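PDB 1VBL: pectate lyase 47 from Bacillus sp. TS-47, which cleaves pectate, the polygalacturonate of plant cell walls, by an eliminative lyase reaction and binds calcium. Local coordinates for residues A[25-30]-A[58-63]; A[126-131]-A[148-153]; A[131-136]-A[155-160]. All coordinates share one frame; numbering follows the deposited sequence.

Interaction 1: residues A[25-30]-A[58-63]; sequences AMASPQ and PKIIYV
At the N-terminal end of the parallel beta-helix of this pectate lyase, the loop 25-30 lies across the start of strand 59-63, with Ala27 packed on Pro58, Lys59 and Ile60. The touching parts of the two segments run nearly perpendicular, 103° apart. No direct hydrogen bond joins them. Ala27 does most of the touching. Its CB points at the strand and sits 3.3 Å from Pro58 O. The same methyl lies 3.6 Å from Lys59 CA and 4.0 Å from Ile60 CG1. In Ile60, CG1 is anti to the carbonyl carbon (chi1 -64°), and this turns CG1 to the methyl. CD1 carries on past it toward Ala25, whose CA is 4.3 Å from Ile60 CD1. Pro58 CB comes up to the backbone of Met26 and Ala27, 3.8 Å from Ala27 N. One water makes the polar link. It accepts from Ser28 N at 3.0 Å and donates to Pro58 O at 2.7 Å. Further along, strand 59-63 bonds to the chain that follows the loop, through Ile60 with Asn31 and Phe33. His5 also touches Ile60, and Val7 touches Ala25. The direct contact is van der Waals packing of the Ala27 methyl on Pro58, the backbone of Lys59, and Ile60. Its one polar bridge satisfies a backbone N-H and a carbonyl that do not meet directly.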
ATOM      1  N   ALA A  25      20.591  -8.132  -6.138  1.00 20.45           N
ATOM      2  CA  ALA A  25      21.314  -9.363  -5.829  1.00 22.66           C
ATOM      3  C   ALA A  25      22.703  -9.472  -6.455  1.00 24.85           C
ATOM      4  O   ALA A  25      23.627  -9.985  -5.821  1.00 25.39           O
ATOM      5  CB  ALA A  25      20.468 -10.577  -6.226  1.00 22.36           C
ATOM      6  N   MET A  26      22.854  -8.996  -7.690  1.00 26.17           N
ATOM      7  CA  MET A  26      24.143  -9.065  -8.380  1.00 29.28           C
ATOM      8  C   MET A  26      25.064  -7.895  -8.045  1.00 28.49           C
ATOM      9  O   MET A  26      26.012  -7.616  -8.781  1.00 27.74           O
ATOM     10  CB  MET A  26      23.933  -9.108  -9.899  1.00 32.80           C
ATOM     11  CG  MET A  26      23.233 -10.359 -10.406  1.00 38.45           C
ATOM     12  SD  MET A  26      22.997 -10.328 -12.198  1.00 46.89           S
ATOM     13  CE  MET A  26      24.519 -11.102 -12.757  1.00 45.11           C
ATOM     14  N   ALA A  27      24.793  -7.218  -6.935  1.00 27.23           N
ATOM     15  CA  ALA A  27      25.596  -6.070  -6.528  1.00 26.81           C
ATOM     16  C   ALA A  27      27.032  -6.436  -6.179  1.00 26.69           C
ATOM     17  O   ALA A  27      27.292  -7.487  -5.598  1.00 26.22           O
ATOM     18  CB  ALA A  27      24.945  -5.376  -5.339  1.00 26.66           C
ATOM     19  N   SER A  28      27.960  -5.555  -6.542  1.00 27.61           N
ATOM     20  CA  SER A  28      29.375  -5.755  -6.234  1.00 29.33           C
ATOM     21  C   SER A  28      29.516  -5.517  -4.733  1.00 29.46           C
ATOM     22  O   SER A  28      28.753  -4.749  -4.152  1.00 28.74           O
ATOM     23  CB  SER A  28      30.237  -4.740  -6.988  1.00 28.49           C
ATOM     24  OG  SER A  28      30.000  -4.797  -8.382  1.00 32.00           O
ATOM     25  N   PRO A  29      30.498  -6.163  -4.088  1.00 31.35           N
ATOM     26  CA  PRO A  29      30.692  -5.982  -2.646  1.00 31.64           C
ATOM     27  C   PRO A  29      30.768  -4.524  -2.194  1.00 32.05           C
ATOM     28  O   PRO A  29      30.424  -4.206  -1.055  1.00 32.22           O
ATOM     29  CB  PRO A  29      31.980  -6.764  -2.363  1.00 33.16           C
ATOM     30  CG  PRO A  29      32.673  -6.811  -3.699  1.00 34.03           C
ATOM     31  CD  PRO A  29      31.536  -7.041  -4.650  1.00 31.91           C
ATOM     32  N   GLN A  30      31.205  -3.639  -3.083  1.00 31.32           N
ATOM     33  CA  GLN A  30      31.307  -2.223  -2.745  1.00 32.06           C
ATOM     34  C   GLN A  30      29.945  -1.530  -2.798  1.00 30.65           C
ATOM     35  O   GLN A  30      29.799  -0.388  -2.357  1.00 29.72           O
ATOM     36  CB  GLN A  30      32.282  -1.513  -3.693  1.00 34.56           C
ATOM     37  CG  GLN A  30      32.094  -1.856  -5.162  1.00 38.76           C
ATOM     38  CD  GLN A  30      32.961  -3.020  -5.606  1.00 40.01           C
ATOM     39  OE1 GLN A  30      32.991  -4.071  -4.965  1.00 41.84           O
ATOM     40  NE2 GLN A  30      33.671  -2.839  -6.713  1.00 42.16           N
ATOM     41  N   PRO A  58      23.369  -2.107  -9.618  1.00 21.29           N
ATOM     42  CA  PRO A  58      22.945  -3.155  -8.682  1.00 20.52           C
ATOM     43  C   PRO A  58      23.438  -2.814  -7.282  1.00 20.62           C
ATOM     44  O   PRO A  58      24.626  -2.601  -7.075  1.00 18.95           O
ATOM     45  CB  PRO A  58      23.611  -4.404  -9.246  1.00 21.35           C
ATOM     46  CG  PRO A  58      23.557  -4.151 -10.724  1.00 22.52           C
ATOM     47  CD  PRO A  58      23.993  -2.698 -10.816  1.00 21.11           C
ATOM     48  N   LYS A  59      22.524  -2.765  -6.320  1.00 19.26           N
ATOM     49  CA  LYS A  59      22.903  -2.416  -4.960  1.00 17.88           C
ATOM     50  C   LYS A  59      22.007  -3.056  -3.915  1.00 17.75           C
ATOM     51  O   LYS A  59      20.797  -3.212  -4.117  1.00 15.85           O
ATOM     52  CB  LYS A  59      22.873  -0.891  -4.801  1.00 18.12           C
ATOM     53  CG  LYS A  59      21.552  -0.258  -5.227  1.00 17.56           C
ATOM     54  CD  LYS A  59      21.715   1.221  -5.548  1.00 18.18           C
ATOM     55  CE  LYS A  59      20.504   1.752  -6.301  1.00 17.29           C
ATOM     56  NZ  LYS A  59      20.231   0.983  -7.554  1.00 15.90           N
ATOM     57  N   ILE A  60      22.618  -3.431  -2.797  1.00 16.69           N
ATOM     58  CA  ILE A  60      21.899  -4.035  -1.689  1.00 17.02           C
ATOM     59  C   ILE A  60      22.034  -3.094  -0.509  1.00 17.77           C
ATOM     60  O   ILE A  60      23.137  -2.664  -0.161  1.00 17.14           O
ATOM     61  CB  ILE A  60      22.480  -5.402  -1.303  1.00 16.77           C
ATOM     62  CG1 ILE A  60      22.295  -6.386  -2.458  1.00 17.70           C
ATOM     63  CG2 ILE A  60      21.793  -5.921  -0.038  1.00 17.26           C
ATOM     64  CD1 ILE A  60      22.948  -7.735  -2.232  1.00 20.58           C
ATOM     65  N   ILE A  61      20.903  -2.770   0.100  1.00 17.18           N
ATOM     66  CA  ILE A  61      20.886  -1.863   1.229  1.00 17.05           C
ATOM     67  C   ILE A  61      20.193  -2.493   2.427  1.00 16.89           C
ATOM     68  O   ILE A  61      18.989  -2.747   2.399  1.00 15.24           O
ATOM     69  CB  ILE A  61      20.173  -0.554   0.848  1.00 17.63           C
ATOM     70  CG1 ILE A  61      20.904   0.091  -0.336  1.00 18.48           C
ATOM     71  CG2 ILE A  61      20.125   0.381   2.045  1.00 18.70           C
ATOM     72  CD1 ILE A  61      20.252   1.340  -0.871  1.00 21.28           C
ATOM     73  N   TYR A  62      20.971  -2.752   3.474  1.00 15.41           N
ATOM     74  CA  TYR A  62      20.453  -3.348   4.696  1.00 16.64           C
ATOM     75  C   TYR A  62      20.060  -2.258   5.674  1.00 17.28           C
ATOM     76  O   TYR A  62      20.869  -1.391   6.006  1.00 17.81           O
ATOM     77  CB  TYR A  62      21.507  -4.253   5.338  1.00 16.15           C
ATOM     78  CG  TYR A  62      21.746  -5.535   4.575  1.00 18.06           C
ATOM     79  CD1 TYR A  62      20.771  -6.532   4.533  1.00 18.25           C
ATOM     80  CD2 TYR A  62      22.941  -5.749   3.890  1.00 16.87           C
ATOM     81  CE1 TYR A  62      20.980  -7.714   3.829  1.00 19.45           C
ATOM     82  CE2 TYR A  62      23.161  -6.931   3.182  1.00 19.38           C
ATOM     83  CZ  TYR A  62      22.178  -7.908   3.156  1.00 20.47           C
ATOM     84  OH  TYR A  62      22.387  -9.077   2.460  1.00 22.21           O
ATOM     85  N   VAL A  63      18.813  -2.305   6.125  1.00 15.74           N
ATOM     86  CA  VAL A  63      18.303  -1.330   7.075  1.00 16.79           C
ATOM     87  C   VAL A  63      18.441  -1.882   8.488  1.00 16.58           C
ATOM     88  O   VAL A  63      17.805  -2.880   8.840  1.00 14.62           O
ATOM     89  CB  VAL A  63      16.814  -1.014   6.807  1.00 16.79           C
ATOM     90  CG1 VAL A  63      16.283  -0.054   7.863  1.00 15.73           C
ATOM     91  CG2 VAL A  63      16.656  -0.415   5.417  1.00 17.61           C
TER
HETATM   92  O   HOH W   1      26.927  -3.265  -8.217  1.00 25.18           O

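Interaction 2: residues A[126-131]-A[148-153]; sequences IMVYVG and GGFLIK
Tyr129 and Leu151 lie side by side on parallel strands of successive coils of the beta-helix of the polysaccharide lyase 1 family. Leu151 CD2 approaches the Tyr129 ring obliquely, 3.3 Å from CE1. Lys153 CD meets the edge of the same ring. On this face Met127 bends at chi2 (-46°) and chi3, and its CE lies 3.7 Å from Leu151 CD1 and 3.6 Å from Gly149 C. Gly149 has no side chain, and a CB there would fall tight against that methyl. The other face carries Val128, Val130 and Phe150. Val130 CG2 sits 3.6 Å from Phe150 CD1, and Val128 CB is beside the same ring atom.

The backbone ladder holds these side chains in step. Gly149 N donates to Ile126 O, Val128 N to Gly149 O, and Val130 N to Leu151 O. Leu151 N donates to Val128 O at 2.7 Å. This bond is almost straight (177° at the hydrogen), although the donor stands above the carbonyl plane.

Further out, strand 192-195 flanks strand 149-153, and Ile136 packs on Val130 and Phe150. The side chain of Met127 is about 5 Å from that of the calcium ligand Asp190. At the far end, a water accepts from Lys153 N at 2.8 Å and lies in the plane of the Tyr129 ring, at its edge.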
ATOM      1  N   ILE A 126      10.803  13.421   2.846  1.00 14.13           N
ATOM      2  CA  ILE A 126      10.442  12.105   3.370  1.00 13.13           C
ATOM      3  C   ILE A 126      10.167  10.979   2.377  1.00 14.68           C
ATOM      4  O   ILE A 126      10.173   9.811   2.765  1.00 14.36           O
ATOM      5  CB  ILE A 126       9.236  12.203   4.332  1.00 13.78           C
ATOM      6  CG1 ILE A 126       7.948  12.471   3.552  1.00 12.98           C
ATOM      7  CG2 ILE A 126       9.487  13.320   5.354  1.00 14.20           C
ATOM      8  CD1 ILE A 126       6.707  12.497   4.430  1.00 16.04           C
ATOM      9  N   MET A 127       9.906  11.308   1.115  1.00 13.90           N
ATOM     10  CA  MET A 127       9.666  10.260   0.127  1.00 14.33           C
ATOM     11  C   MET A 127      10.998   9.968  -0.552  1.00 14.48           C
ATOM     12  O   MET A 127      11.515  10.782  -1.323  1.00 14.02           O
ATOM     13  CB  MET A 127       8.613  10.694  -0.895  1.00 15.00           C
ATOM     14  CG  MET A 127       7.215  10.863  -0.297  1.00 14.62           C
ATOM     15  SD  MET A 127       6.709   9.486   0.795  1.00 18.29           S
ATOM     16  CE  MET A 127       6.657   8.148  -0.370  1.00 14.69           C
ATOM     17  N   VAL A 128      11.552   8.804  -0.235  1.00 14.83           N
ATOM     18  CA  VAL A 128      12.848   8.374  -0.751  1.00 14.47           C
ATOM     19  C   VAL A 128      12.748   7.627  -2.077  1.00 15.25           C
ATOM     20  O   VAL A 128      12.069   6.603  -2.174  1.00 15.62           O
ATOM     21  CB  VAL A 128      13.555   7.462   0.288  1.00 15.35           C
ATOM     22  CG1 VAL A 128      14.915   7.022  -0.222  1.00 14.32           C
ATOM     23  CG2 VAL A 128      13.699   8.203   1.612  1.00 14.07           C
ATOM     24  N   TYR A 129      13.433   8.142  -3.095  1.00 13.00           N
ATOM     25  CA  TYR A 129      13.435   7.508  -4.411  1.00 13.80           C
ATOM     26  C   TYR A 129      14.316   6.263  -4.409  1.00 14.07           C
ATOM     27  O   TYR A 129      15.389   6.250  -3.796  1.00 12.58           O
ATOM     28  CB  TYR A 129      13.961   8.476  -5.473  1.00 13.85           C
ATOM     29  CG  TYR A 129      12.949   9.487  -5.948  1.00 16.30           C
ATOM     30  CD1 TYR A 129      11.941   9.127  -6.843  1.00 18.00           C
ATOM     31  CD2 TYR A 129      12.996  10.807  -5.506  1.00 16.63           C
ATOM     32  CE1 TYR A 129      11.009  10.060  -7.289  1.00 19.76           C
ATOM     33  CE2 TYR A 129      12.071  11.745  -5.942  1.00 20.14           C
ATOM     34  CZ  TYR A 129      11.080  11.366  -6.832  1.00 21.21           C
ATOM     35  OH  TYR A 129      10.160  12.293  -7.253  1.00 21.65           O
ATOM     36  N   VAL A 130      13.863   5.223  -5.104  1.00 13.10           N
ATOM     37  CA  VAL A 130      14.616   3.976  -5.203  1.00 13.52           C
ATOM     38  C   VAL A 130      14.922   3.716  -6.674  1.00 13.93           C
ATOM     39  O   VAL A 130      14.020   3.714  -7.513  1.00 16.39           O
ATOM     40  CB  VAL A 130      13.815   2.774  -4.635  1.00 13.08           C
ATOM     41  CG1 VAL A 130      14.656   1.497  -4.717  1.00 14.15           C
ATOM     42  CG2 VAL A 130      13.418   3.044  -3.191  1.00 12.41           C
ATOM     43  N   GLY A 131      16.197   3.511  -6.987  1.00 14.76           N
ATOM     44  CA  GLY A 131      16.585   3.255  -8.363  1.00 14.61           C
ATOM     45  C   GLY A 131      16.390   1.801  -8.757  1.00 14.97           C
ATOM     46  O   GLY A 131      16.058   0.962  -7.919  1.00 13.60           O
ATOM     47  N   GLY A 148       8.198   8.433   6.682  1.00 13.90           N
ATOM     48  CA  GLY A 148       8.362   8.606   5.252  1.00 12.46           C
ATOM     49  C   GLY A 148       8.028   7.326   4.515  1.00 12.71           C
ATOM     50  O   GLY A 148       7.469   6.401   5.098  1.00 12.85           O
ATOM     51  N   GLY A 149       8.369   7.269   3.234  1.00 13.03           N
ATOM     52  CA  GLY A 149       8.084   6.081   2.455  1.00 12.15           C
ATOM     53  C   GLY A 149       9.010   5.973   1.264  1.00 13.67           C
ATOM     54  O   GLY A 149       9.775   6.899   0.975  1.00 12.82           O
ATOM     55  N   PHE A 150       8.954   4.840   0.572  1.00 12.96           N
ATOM     56  CA  PHE A 150       9.790   4.639  -0.601  1.00 12.46           C
ATOM     57  C   PHE A 150       8.998   4.929  -1.861  1.00 14.11           C
ATOM     58  O   PHE A 150       7.858   4.488  -2.006  1.00 13.71           O
ATOM     59  CB  PHE A 150      10.314   3.201  -0.663  1.00 12.66           C
ATOM     60  CG  PHE A 150      11.424   2.922   0.303  1.00 13.74           C
ATOM     61  CD1 PHE A 150      12.601   3.668   0.264  1.00 14.34           C
ATOM     62  CD2 PHE A 150      11.296   1.915   1.255  1.00 14.43           C
ATOM     63  CE1 PHE A 150      13.636   3.414   1.162  1.00 16.65           C
ATOM     64  CE2 PHE A 150      12.323   1.653   2.157  1.00 14.46           C
ATOM     65  CZ  PHE A 150      13.496   2.403   2.112  1.00 15.34           C
ATOM     66  N   LEU A 151       9.620   5.673  -2.767  1.00 13.97           N
ATOM     67  CA  LEU A 151       9.002   6.025  -4.032  1.00 15.29           C
ATOM     68  C   LEU A 151       9.710   5.205  -5.106  1.00 15.73           C
ATOM     69  O   LEU A 151      10.867   5.466  -5.447  1.00 14.70           O
ATOM     70  CB  LEU A 151       9.180   7.521  -4.307  1.00 17.10           C
ATOM     71  CG  LEU A 151       8.032   8.282  -4.972  1.00 22.90           C
ATOM     72  CD1 LEU A 151       6.815   8.274  -4.057  1.00 24.39           C
ATOM     73  CD2 LEU A 151       8.464   9.724  -5.244  1.00 23.17           C
ATOM     74  N   ILE A 152       9.017   4.193  -5.614  1.00 13.75           N
ATOM     75  CA  ILE A 152       9.566   3.334  -6.655  1.00 15.31           C
ATOM     76  C   ILE A 152       8.934   3.856  -7.936  1.00 15.54           C
ATOM     77  O   ILE A 152       7.902   3.352  -8.388  1.00 15.00           O
ATOM     78  CB  ILE A 152       9.171   1.863  -6.402  1.00 15.34           C
ATOM     79  CG1 ILE A 152       9.598   1.457  -4.987  1.00 15.37           C
ATOM     80  CG2 ILE A 152       9.844   0.951  -7.419  1.00 16.29           C
ATOM     81  CD1 ILE A 152       9.164   0.056  -4.577  1.00 16.42           C
ATOM     82  N   LYS A 153       9.561   4.883  -8.507  1.00 15.10           N
ATOM     83  CA  LYS A 153       9.047   5.544  -9.696  1.00 16.43           C
ATOM     84  C   LYS A 153       9.888   5.414 -10.962  1.00 16.36           C
ATOM     85  O   LYS A 153      11.070   5.760 -10.978  1.00 14.75           O
ATOM     86  CB  LYS A 153       8.835   7.026  -9.384  1.00 17.27           C
ATOM     87  CG  LYS A 153       8.192   7.816 -10.507  1.00 19.82           C
ATOM     88  CD  LYS A 153       7.879   9.227 -10.049  1.00 22.84           C
ATOM     89  CE  LYS A 153       7.101  10.001 -11.097  1.00 23.18           C
ATOM     90  NZ  LYS A 153       6.637  11.304 -10.544  1.00 25.76           N
TER
HETATM   91  O   HOH W   2      12.168   5.796  -8.348  1.00 13.79           O

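Interaction 3: residues A[131-136]-A[155-160]; sequences GSNTSI and VDNVII
Asn133 lays its side chain across that of Asn157, at about a right angle, where two successive coils of the parallel beta-helix turn into strands 134-138 and 156-161. The amide planes are 69° apart. Asn157 ND2 gives a hydrogen to Asn133 OD1 at 3.0 Å, almost straight. The N-H meets a lone pair of Asn133 OD1, in the plane of that carbonyl. CG of Asn157 is anti to the backbone N (chi1 -164°), which places CG on the side of Asn133. Asparagines bonded from coil to coil at this turn are consistent with the asparagine ladder known from pectate lyases. Both residues have left-handed backbone angles, as at a sharp turn between strands.

The outer atoms have partners too. Asn133 ND2 donates to Ser56 O, and Asn157 OD1 accepts from Thr22 N and Gly23 N. An alanine at Asn133 would probably leave Asn157 ND2 without this acceptor and Ser56 O without this donor, so the Asn157 amide would be less firmly held.

Before the turn, Ser132 OG accepts from Asp156 N at 2.9 Å, and a water links it to Asp156 OD1. Asn133 N donates to Asp156 O at 3.1 Å. Past the turn the strands run parallel, 7° apart. Thr134 N donates to Asn157 O, Ile159 N to Thr134 O, and Ile136 N to Ile159 O. Ile136 and Ile160 point the same way, with Ile160 CD1 3.5 Å from Ile136 CB. Thr134 OG1 donates to Gly131 O at 2.6 Å and so ties the turn to the strand. On the next coil, strand 200-208 covers Val158, Ile159 and Ile160. Thus side-chain polar groups add to the backbone bonds at the turn, while in the strands backbone bonds and aliphatic packing join the coils.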
ATOM      1  N   GLY A 131      16.197   3.511  -6.987  1.00 14.76           N
ATOM      2  CA  GLY A 131      16.585   3.255  -8.363  1.00 14.61           C
ATOM      3  C   GLY A 131      16.390   1.801  -8.757  1.00 14.97           C
ATOM      4  O   GLY A 131      16.058   0.962  -7.919  1.00 13.60           O
ATOM      5  N   SER A 132      16.598   1.500 -10.035  1.00 14.86           N
ATOM      6  CA  SER A 132      16.452   0.136 -10.537  1.00 15.23           C
ATOM      7  C   SER A 132      17.525  -0.790  -9.967  1.00 15.24           C
ATOM      8  O   SER A 132      18.583  -0.334  -9.532  1.00 16.65           O
ATOM      9  CB  SER A 132      16.535   0.125 -12.068  1.00 14.39           C
ATOM     10  OG  SER A 132      15.460   0.846 -12.643  1.00 13.36           O
ATOM     11  N   ASN A 133      17.241  -2.090  -9.978  1.00 14.59           N
ATOM     12  CA  ASN A 133      18.172  -3.099  -9.478  1.00 14.99           C
ATOM     13  C   ASN A 133      18.588  -2.819  -8.041  1.00 16.08           C
ATOM     14  O   ASN A 133      19.779  -2.761  -7.714  1.00 16.18           O
ATOM     15  CB  ASN A 133      19.404  -3.153 -10.383  1.00 15.24           C
ATOM     16  CG  ASN A 133      19.033  -3.237 -11.843  1.00 17.28           C
ATOM     17  OD1 ASN A 133      18.226  -4.078 -12.239  1.00 16.35           O
ATOM     18  ND2 ASN A 133      19.613  -2.362 -12.656  1.00 18.24           N
ATOM     19  N   THR A 134      17.593  -2.664  -7.178  1.00 14.34           N
ATOM     20  CA  THR A 134      17.849  -2.373  -5.783  1.00 14.58           C
ATOM     21  C   THR A 134      17.136  -3.353  -4.865  1.00 14.72           C
ATOM     22  O   THR A 134      16.003  -3.756  -5.127  1.00 14.08           O
ATOM     23  CB  THR A 134      17.362  -0.948  -5.414  1.00 15.95           C
ATOM     24  OG1 THR A 134      17.925   0.006  -6.324  1.00 15.38           O
ATOM     25  CG2 THR A 134      17.778  -0.593  -3.986  1.00 14.76           C
ATOM     26  N   SER A 135      17.821  -3.747  -3.801  1.00 14.19           N
ATOM     27  CA  SER A 135      17.241  -4.621  -2.796  1.00 15.23           C
ATOM     28  C   SER A 135      17.408  -3.881  -1.477  1.00 14.40           C
ATOM     29  O   SER A 135      18.529  -3.581  -1.068  1.00 15.58           O
ATOM     30  CB  SER A 135      17.968  -5.972  -2.721  1.00 16.53           C
ATOM     31  OG  SER A 135      17.610  -6.824  -3.798  1.00 15.87           O
ATOM     32  N   ILE A 136      16.292  -3.547  -0.839  1.00 13.04           N
ATOM     33  CA  ILE A 136      16.325  -2.875   0.453  1.00 12.91           C
ATOM     34  C   ILE A 136      15.811  -3.939   1.407  1.00 13.50           C
ATOM     35  O   ILE A 136      14.646  -4.350   1.338  1.00 12.00           O
ATOM     36  CB  ILE A 136      15.420  -1.625   0.471  1.00 13.55           C
ATOM     37  CG1 ILE A 136      15.879  -0.651  -0.621  1.00 13.65           C
ATOM     38  CG2 ILE A 136      15.492  -0.951   1.840  1.00 13.48           C
ATOM     39  CD1 ILE A 136      15.088   0.645  -0.693  1.00 16.92           C
ATOM     40  N   VAL A 155      11.155   2.889 -12.410  1.00 16.40           N
ATOM     41  CA  VAL A 155      12.313   2.012 -12.305  1.00 16.96           C
ATOM     42  C   VAL A 155      11.887   0.563 -12.487  1.00 16.84           C
ATOM     43  O   VAL A 155      10.699   0.275 -12.653  1.00 16.71           O
ATOM     44  CB  VAL A 155      13.026   2.177 -10.943  1.00 17.20           C
ATOM     45  CG1 VAL A 155      13.641   3.559 -10.858  1.00 15.02           C
ATOM     46  CG2 VAL A 155      12.045   1.962  -9.795  1.00 16.02           C
ATOM     47  N   ASP A 156      12.853  -0.346 -12.480  1.00 15.90           N
ATOM     48  CA  ASP A 156      12.550  -1.761 -12.644  1.00 17.57           C
ATOM     49  C   ASP A 156      13.442  -2.608 -11.760  1.00 15.09           C
ATOM     50  O   ASP A 156      14.549  -2.201 -11.408  1.00 14.15           O
ATOM     51  CB  ASP A 156      12.765  -2.213 -14.098  1.00 21.49           C
ATOM     52  CG  ASP A 156      12.035  -1.346 -15.104  1.00 26.22           C
ATOM     53  OD1 ASP A 156      12.562  -0.273 -15.466  1.00 29.17           O
ATOM     54  OD2 ASP A 156      10.929  -1.738 -15.532  1.00 28.66           O
ATOM     55  N   ASN A 157      12.943  -3.785 -11.402  1.00 14.82           N
ATOM     56  CA  ASN A 157      13.701  -4.744 -10.616  1.00 13.64           C
ATOM     57  C   ASN A 157      14.091  -4.265  -9.224  1.00 13.67           C
ATOM     58  O   ASN A 157      15.255  -3.943  -8.961  1.00 13.05           O
ATOM     59  CB  ASN A 157      14.947  -5.137 -11.416  1.00 13.56           C
ATOM     60  CG  ASN A 157      15.590  -6.385 -10.897  1.00 14.24           C
ATOM     61  OD1 ASN A 157      14.903  -7.298 -10.443  1.00 14.81           O
ATOM     62  ND2 ASN A 157      16.915  -6.449 -10.977  1.00 15.23           N
ATOM     63  N   VAL A 158      13.112  -4.251  -8.326  1.00 13.47           N
ATOM     64  CA  VAL A 158      13.325  -3.793  -6.961  1.00 12.70           C
ATOM     65  C   VAL A 158      12.733  -4.771  -5.953  1.00 12.77           C
ATOM     66  O   VAL A 158      11.623  -5.269  -6.133  1.00 12.71           O
ATOM     67  CB  VAL A 158      12.685  -2.401  -6.747  1.00 14.18           C
ATOM     68  CG1 VAL A 158      12.854  -1.953  -5.299  1.00 11.80           C
ATOM     69  CG2 VAL A 158      13.322  -1.397  -7.693  1.00 15.11           C
ATOM     70  N   ILE A 159      13.491  -5.039  -4.897  1.00 11.63           N
ATOM     71  CA  ILE A 159      13.061  -5.948  -3.844  1.00 11.68           C
ATOM     72  C   ILE A 159      13.079  -5.231  -2.492  1.00 11.73           C
ATOM     73  O   ILE A 159      14.078  -4.621  -2.122  1.00 12.11           O
ATOM     74  CB  ILE A 159      14.001  -7.172  -3.740  1.00 11.96           C
ATOM     75  CG1 ILE A 159      13.929  -8.012  -5.015  1.00 11.73           C
ATOM     76  CG2 ILE A 159      13.623  -8.014  -2.526  1.00 10.30           C
ATOM     77  CD1 ILE A 159      14.812  -9.262  -4.977  1.00 11.36           C
ATOM     78  N   ILE A 160      11.970  -5.306  -1.761  1.00 12.65           N
ATOM     79  CA  ILE A 160      11.876  -4.687  -0.440  1.00 12.09           C
ATOM     80  C   ILE A 160      11.399  -5.768   0.522  1.00 11.74           C
ATOM     81  O   ILE A 160      10.310  -6.320   0.349  1.00 11.16           O
ATOM     82  CB  ILE A 160      10.851  -3.538  -0.414  1.00 13.19           C
ATOM     83  CG1 ILE A 160      11.140  -2.544  -1.544  1.00 16.09           C
ATOM     84  CG2 ILE A 160      10.887  -2.850   0.956  1.00 11.23           C
ATOM     85  CD1 ILE A 160      12.490  -1.871  -1.457  1.00 20.14           C
TER
HETATM   86  O   HOH W   3      15.442   0.713 -15.337  1.00 43.18           O

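How the interactions relate
From the N terminus, interaction 1 comes first: it closes a loop of 27 residues, holding helix 38-44, and brings the chain before strand 32-35 onto strand 59-63. It is complete before the others open. Interactions 2 and 3 then cross, since their segments alternate along the chain. Their first segments are continuous and share Gly131; their second segments also follow closely in the chain. Each spans roughly one coil. They tie together two faces of the same two coils: 127-129 with 149-153, and 134-138 with 156-161. Interactions 1 and 3 meet at neighbouring strands, where Ser135 pairs with Lys59 and Ile61. Interactions 2 and 3 meet where Val130 CG1 packs on Val158 CG1.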